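Local atomic coordinates of thioredoxin reductase (PDB entry 5UWY), a protein that probably catalyses the NADPH-dependent reduction of thioredoxin, passing electrons through a bound FAD and a redox-active cysteine pair. Residues 36-48 against 57-69. Numbering follows the deposited sequence.
Sequences GAPGGQMNNTFDI and ISGPELAMKMYEP. With FAD (flavin-adenine dinucleotide), chain B.
The selenomethionine M42 reaches out of the 36-48 loop into a hollow on helix 59-69 between L62 and M66. Its chain runs extended as far as SE and then bends (chi3 107°), which brings CE to 3.4 Å from L62 CD2 and, crossing the M66 side chain at about a right angle, 3.5 Å from M66 CE. P14 and I285 also touch M42, burying it between this helix and two neighbours.

On the same helix, between L62 and M66 in sequence, the bump is A63: its CB packs against P38 O (3.5 Å) and the bare CA of G39 (3.7 Å), where the two chains come close because glycine carries no side chain. Next to it the P38 ring leans obliquely on Y67, with P38 CB 3.5 Å from Y67 CD2.

At the start of the helix G59 supplies a second hollow. Its CA lies 3.2 Å from M42 O in a CA-H...O contact, its N donates to T45 O, and I48 CD1 rests against its CA. S58, the N-cap residue, sets CB against F46 O. Just before the cap, I57 pairs with I48 in a single antiparallel hydrogen-bonded bridge; I48 N to I57 O (2.7 Å) is the shorter of its two bonds, and D47 OD1 adds a weak bond from I57 N.

The same loop also serves the cofactor: I48, with CD1 on G59, turns CG2 toward FAD N3, G40 CA approaches FAD O3B, and T45 OG1 lies 3.2 Å from flavin atom C5X. A loop following the second strand of a Rossmann-type FAD domain, packed on the next helix while lining the flavin pocket, is characteristic of the pyridine nucleotide-disulphide oxidoreductase fold.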
loop_
_atom_site.group_PDB
_atom_site.type_symbol
_atom_site.label_atom_id
_atom_site.label_comp_id
_atom_site.label_asym_id
_atom_site.label_seq_id
_atom_site.Cartn_x
_atom_site.Cartn_y
_atom_site.Cartn_z
ATOM N N GLY A 36 -9.386 -19.607 -11.177
ATOM C CA GLY A 36 -10.731 -19.116 -10.936
ATOM C C GLY A 36 -10.934 -17.624 -11.109
ATOM O O GLY A 36 -10.307 -16.990 -11.963
ATOM N N ALA A 37 -11.814 -17.053 -10.282
ATOM C CA ALA A 37 -12.297 -15.687 -10.430
ATOM C C ALA A 37 -11.225 -14.678 -10.018
ATOM O O ALA A 37 -10.574 -14.847 -8.982
ATOM C CB ALA A 37 -13.556 -15.472 -9.592
ATOM N N PRO A 38 -11.033 -13.619 -10.805
ATOM C CA PRO A 38 -10.098 -12.553 -10.415
ATOM C C PRO A 38 -10.639 -11.787 -9.216
ATOM O O PRO A 38 -11.731 -11.218 -9.269
ATOM C CB PRO A 38 -10.023 -11.670 -11.666
ATOM C CG PRO A 38 -11.328 -11.907 -12.366
ATOM C CD PRO A 38 -11.680 -13.346 -12.101
ATOM N N GLY A 39 -9.873 -11.782 -8.129
ATOM C CA GLY A 39 -10.296 -11.091 -6.928
ATOM C C GLY A 39 -9.852 -11.766 -5.647
ATOM O O GLY A 39 -9.652 -11.097 -4.627
ATOM N N GLY A 40 -9.703 -13.088 -5.682
ATOM C CA GLY A 40 -9.235 -13.804 -4.505
ATOM C C GLY A 40 -10.239 -13.742 -3.369
ATOM O O GLY A 40 -11.457 -13.801 -3.576
ATOM N N GLN A 41 -9.719 -13.607 -2.145
ATOM C CA GLN A 41 -10.555 -13.523 -0.950
ATOM C C GLN A 41 -11.544 -12.368 -0.995
ATOM O O GLN A 41 -12.420 -12.291 -0.126
ATOM C CB GLN A 41 -9.687 -13.370 0.301
ATOM C CG GLN A 41 -8.877 -14.590 0.685
ATOM C CD GLN A 41 -8.007 -14.332 1.904
ATOM O OE1 GLN A 41 -6.781 -14.421 1.838
ATOM N NE2 GLN A 41 -8.641 -14.005 3.024
HETATM N N MSE A 42 -11.423 -11.468 -1.961
HETATM C CA MSE A 42 -12.307 -10.318 -2.027
HETATM C C MSE A 42 -13.723 -10.686 -2.420
HETATM O O MSE A 42 -14.689 -10.064 -1.977
HETATM C CB MSE A 42 -11.784 -9.305 -3.032
HETATM C CG MSE A 42 -10.834 -8.298 -2.466
HETATM SE SE MSE A 42 -10.054 -7.350 -3.958
HETATM C CE MSE A 42 -10.999 -5.719 -3.733
ATOM N N ASN A 43 -13.833 -11.692 -3.284
ATOM C CA ASN A 43 -15.118 -12.102 -3.831
ATOM C C ASN A 43 -16.020 -12.673 -2.743
ATOM O O ASN A 43 -17.182 -12.999 -3.000
ATOM C CB ASN A 43 -14.910 -13.123 -4.950
ATOM C CG ASN A 43 -14.235 -12.525 -6.170
ATOM O OD1 ASN A 43 -13.205 -13.023 -6.628
ATOM N ND2 ASN A 43 -14.823 -11.469 -6.714
ATOM N N ASN A 44 -15.497 -12.786 -1.522
ATOM C CA ASN A 44 -16.246 -13.294 -0.382
ATOM C C ASN A 44 -16.642 -12.199 0.600
ATOM O O ASN A 44 -17.230 -12.501 1.643
ATOM C CB ASN A 44 -15.438 -14.375 0.343
ATOM C CG ASN A 44 -15.098 -15.550 -0.553
ATOM O OD1 ASN A 44 -15.239 -15.475 -1.776
ATOM N ND2 ASN A 44 -14.658 -16.647 0.050
ATOM N N THR A 45 -16.348 -10.938 0.295
ATOM C CA THR A 45 -16.585 -9.832 1.214
ATOM C C THR A 45 -17.785 -9.016 0.752
ATOM O O THR A 45 -17.841 -8.583 -0.405
ATOM C CB THR A 45 -15.349 -8.935 1.331
ATOM O OG1 THR A 45 -14.210 -9.736 1.670
ATOM C CG2 THR A 45 -15.557 -7.882 2.410
ATOM N N PHE A 46 -18.735 -8.805 1.663
ATOM C CA PHE A 46 -19.952 -8.058 1.373
ATOM C C PHE A 46 -19.640 -6.604 1.042
ATOM O O PHE A 46 -19.858 -6.158 -0.088
ATOM C CB PHE A 46 -20.912 -8.134 2.564
ATOM C CG PHE A 46 -22.361 -7.972 2.195
ATOM C CD1 PHE A 46 -22.808 -8.286 0.921
ATOM C CD2 PHE A 46 -23.277 -7.512 3.129
ATOM C CE1 PHE A 46 -24.144 -8.139 0.586
ATOM C CE2 PHE A 46 -24.611 -7.364 2.800
ATOM C CZ PHE A 46 -25.045 -7.678 1.526
ATOM N N ASP A 47 -19.128 -5.863 2.022
ATOM C CA ASP A 47 -18.852 -4.442 1.880
ATOM C C ASP A 47 -17.445 -4.143 2.379
ATOM O O ASP A 47 -16.963 -4.760 3.333
ATOM C CB ASP A 47 -19.884 -3.598 2.651
ATOM C CG ASP A 47 -19.807 -2.121 2.312
ATOM O OD1 ASP A 47 -19.231 -1.779 1.259
ATOM O OD2 ASP A 47 -20.328 -1.302 3.100
ATOM N N ILE A 48 -16.786 -3.192 1.719
ATOM C CA ILE A 48 -15.430 -2.778 2.066
ATOM C C ILE A 48 -15.416 -1.261 2.186
ATOM O O ILE A 48 -15.718 -0.556 1.216
ATOM C CB ILE A 48 -14.393 -3.243 1.029
ATOM C CG1 ILE A 48 -14.495 -4.752 0.798
ATOM C CG2 ILE A 48 -12.992 -2.859 1.474
ATOM C CD1 ILE A 48 -13.739 -5.236 -0.421
ATOM N N ILE A 57 -17.930 -0.120 -1.185
ATOM C CA ILE A 57 -17.862 -0.898 -2.415
ATOM C C ILE A 57 -17.794 -2.364 -2.015
ATOM O O ILE A 57 -17.311 -2.705 -0.931
ATOM C CB ILE A 57 -16.645 -0.467 -3.275
ATOM C CG1 ILE A 57 -16.689 -1.113 -4.661
ATOM C CG2 ILE A 57 -15.338 -0.783 -2.559
ATOM C CD1 ILE A 57 -16.172 -0.218 -5.763
ATOM N N SER A 58 -18.300 -3.232 -2.883
ATOM C CA SER A 58 -18.309 -4.661 -2.612
ATOM C C SER A 58 -17.083 -5.325 -3.226
ATOM O O SER A 58 -16.432 -4.781 -4.121
ATOM C CB SER A 58 -19.588 -5.315 -3.146
ATOM O OG SER A 58 -19.402 -5.839 -4.449
ATOM N N GLY A 59 -16.773 -6.517 -2.722
ATOM C CA GLY A 59 -15.633 -7.278 -3.176
ATOM C C GLY A 59 -15.566 -7.467 -4.681
ATOM O O GLY A 59 -14.572 -7.116 -5.323
ATOM N N PRO A 60 -16.617 -8.045 -5.274
ATOM C CA PRO A 60 -16.584 -8.288 -6.727
ATOM C C PRO A 60 -16.437 -7.034 -7.577
ATOM O O PRO A 60 -15.642 -7.039 -8.527
ATOM C CB PRO A 60 -17.921 -8.994 -6.981
ATOM C CG PRO A 60 -18.188 -9.716 -5.706
ATOM C CD PRO A 60 -17.712 -8.789 -4.622
ATOM N N GLU A 61 -17.175 -5.960 -7.281
ATOM C CA GLU A 61 -17.093 -4.786 -8.147
ATOM C C GLU A 61 -15.758 -4.067 -7.999
ATOM O O GLU A 61 -15.277 -3.455 -8.960
ATOM C CB GLU A 61 -18.255 -3.824 -7.882
ATOM C CG GLU A 61 -18.592 -3.584 -6.423
ATOM C CD GLU A 61 -19.871 -2.776 -6.251
ATOM O OE1 GLU A 61 -20.007 -1.721 -6.910
ATOM O OE2 GLU A 61 -20.743 -3.197 -5.464
ATOM N N LEU A 62 -15.141 -4.134 -6.818
ATOM C CA LEU A 62 -13.802 -3.576 -6.672
ATOM C C LEU A 62 -12.767 -4.455 -7.364
ATOM O O LEU A 62 -11.811 -3.946 -7.962
ATOM C CB LEU A 62 -13.462 -3.399 -5.193
ATOM C CG LEU A 62 -12.123 -2.704 -4.936
ATOM C CD1 LEU A 62 -12.024 -1.401 -5.705
ATOM C CD2 LEU A 62 -11.867 -2.475 -3.447
ATOM N N ALA A 63 -12.947 -5.776 -7.294
ATOM C CA ALA A 63 -12.066 -6.687 -8.016
ATOM C C ALA A 63 -12.107 -6.418 -9.514
ATOM O O ALA A 63 -11.063 -6.386 -10.178
ATOM C CB ALA A 63 -12.457 -8.133 -7.718
HETATM N N MSE A 64 -13.300 -6.206 -10.061
HETATM C CA MSE A 64 -13.441 -5.919 -11.481
HETATM C C MSE A 64 -12.897 -4.536 -11.819
HETATM O O MSE A 64 -12.264 -4.345 -12.859
HETATM C CB MSE A 64 -14.904 -6.035 -11.911
HETATM C CG MSE A 64 -15.095 -6.709 -13.257
HETATM SE SE MSE A 64 -14.050 -8.346 -13.422
HETATM C CE MSE A 64 -14.706 -9.295 -11.847
ATOM N N LYS A 65 -13.141 -3.568 -10.931
ATOM C CA LYS A 65 -12.603 -2.232 -11.149
ATOM C C LYS A 65 -11.083 -2.211 -11.062
ATOM O O LYS A 65 -10.456 -1.274 -11.568
ATOM C CB LYS A 65 -13.210 -1.244 -10.151
ATOM C CG LYS A 65 -13.251 0.183 -10.668
ATOM C CD LYS A 65 -14.632 0.796 -10.490
ATOM C CE LYS A 65 -14.772 2.082 -11.295
ATOM N NZ LYS A 65 -14.076 3.227 -10.646
HETATM N N MSE A 66 -10.480 -3.218 -10.443
HETATM C CA MSE A 66 -9.028 -3.369 -10.465
HETATM C C MSE A 66 -8.528 -4.203 -11.635
HETATM O O MSE A 66 -7.370 -4.092 -12.028
HETATM C CB MSE A 66 -8.533 -4.002 -9.181
HETATM C CG MSE A 66 -7.777 -3.056 -8.300
HETATM SE SE MSE A 66 -7.305 -3.919 -6.632
HETATM C CE MSE A 66 -8.957 -3.683 -5.679
ATOM N N TYR A 67 -9.407 -5.045 -12.184
ATOM C CA TYR A 67 -9.001 -5.960 -13.244
ATOM C C TYR A 67 -9.087 -5.290 -14.614
ATOM O O TYR A 67 -8.177 -5.430 -15.435
ATOM C CB TYR A 67 -9.862 -7.226 -13.198
ATOM C CG TYR A 67 -9.580 -8.221 -14.313
ATOM C CD1 TYR A 67 -10.022 -8.004 -15.619
ATOM C CD2 TYR A 67 -8.846 -9.369 -14.059
ATOM C CE1 TYR A 67 -9.754 -8.904 -16.627
ATOM C CE2 TYR A 67 -8.574 -10.279 -15.064
ATOM C CZ TYR A 67 -9.029 -10.043 -16.345
ATOM O OH TYR A 67 -8.758 -10.949 -17.349
ATOM N N GLU A 68 -10.199 -4.610 -14.899
ATOM C CA GLU A 68 -10.413 -4.055 -16.232
ATOM C C GLU A 68 -9.305 -3.121 -16.704
ATOM O O GLU A 68 -8.992 -3.156 -17.905
ATOM C CB GLU A 68 -11.780 -3.362 -16.277
ATOM C CG GLU A 68 -12.953 -4.320 -16.115
ATOM C CD GLU A 68 -14.284 -3.611 -15.931
ATOM O OE1 GLU A 68 -15.309 -4.305 -15.755
ATOM O OE2 GLU A 68 -14.307 -2.365 -15.960
ATOM N N PRO A 69 -8.679 -2.275 -15.863
ATOM C CA PRO A 69 -7.572 -1.448 -16.370
ATOM C C PRO A 69 -6.342 -2.248 -16.785
ATOM O O PRO A 69 -5.377 -1.671 -17.296
ATOM C CB PRO A 69 -7.258 -0.520 -15.190
ATOM C CG PRO A 69 -8.512 -0.478 -14.400
ATOM C CD PRO A 69 -9.103 -1.842 -14.519
HETATM P PA FAD B . -5.613 -13.199 -2.133
HETATM O O1A FAD B . -6.523 -12.174 -2.706
HETATM O O2A FAD B . -6.206 -14.099 -1.044
HETATM O O5B FAD B . -5.043 -14.127 -3.247
HETATM C C5B FAD B . -5.644 -15.408 -3.526
HETATM C C4B FAD B . -5.590 -15.675 -5.005
HETATM O O4B FAD B . -4.555 -16.650 -5.277
HETATM C C3B FAD B . -6.886 -16.229 -5.604
HETATM O O3B FAD B . -7.239 -15.546 -6.804
HETATM C C2B FAD B . -6.557 -17.705 -5.842
HETATM O O2B FAD B . -7.300 -18.223 -6.942
HETATM C C1B FAD B . -5.068 -17.611 -6.167
HETATM N N9A FAD B . -4.320 -18.858 -6.008
HETATM C C8A FAD B . -3.982 -19.495 -4.842
HETATM N N7A FAD B . -3.299 -20.604 -5.011
HETATM C C5A FAD B . -3.178 -20.699 -6.388
HETATM C C6A FAD B . -2.557 -21.653 -7.219
HETATM N N6A FAD B . -1.920 -22.732 -6.761
HETATM N N1A FAD B . -2.619 -21.451 -8.556
HETATM C C2A FAD B . -3.255 -20.372 -9.018
HETATM N N3A FAD B . -3.872 -19.409 -8.331
HETATM C C4A FAD B . -3.796 -19.635 -7.015
HETATM N N1 FAD B . -9.900 -6.733 3.006
HETATM C C2 FAD B . -10.036 -5.416 3.340
HETATM O O2 FAD B . -9.235 -4.558 2.946
HETATM N N3 FAD B . -11.097 -5.017 4.135
HETATM C C4 FAD B . -12.074 -5.838 4.657
HETATM O O4 FAD B . -12.971 -5.366 5.353
HETATM C C4X FAD B . -11.918 -7.236 4.302
HETATM N N5 FAD B . -12.798 -8.084 4.756
HETATM C C5X FAD B . -12.650 -9.419 4.420
HETATM C C6 FAD B . -13.585 -10.335 4.899
HETATM C C7 FAD B . -13.487 -11.686 4.591
HETATM C C7M FAD B . -14.517 -12.645 5.128
HETATM C C8 FAD B . -12.429 -12.138 3.785
HETATM C C8M FAD B . -12.293 -13.596 3.432
HETATM C C9 FAD B . -11.492 -11.226 3.304
HETATM C C9A FAD B . -11.594 -9.874 3.615
HETATM N N10 FAD B . -10.654 -8.925 3.158
HETATM C C10 FAD B . -10.796 -7.590 3.473
HETATM C "C1'" FAD B . -9.543 -9.328 2.277
HETATM C "C2'" FAD B . -8.201 -9.469 2.988
HETATM O "O2'" FAD B . -7.529 -8.212 3.061
HETATM C "C3'" FAD B . -7.323 -10.447 2.205
HETATM O "O3'" FAD B . -6.256 -10.844 3.056
HETATM C "C4'" FAD B . -6.736 -9.924 0.889
HETATM O "O4'" FAD B . -7.754 -9.892 -0.112
HETATM C "C5'" FAD B . -5.575 -10.768 0.404
HETATM O "O5'" FAD B . -5.076 -10.234 -0.841
HETATM P P FAD B . -3.928 -10.967 -1.643
HETATM O O1P FAD B . -2.602 -10.788 -0.899
HETATM O O2P FAD B . -3.867 -10.559 -3.070
HETATM O O3P FAD B . -4.321 -12.504 -1.532
#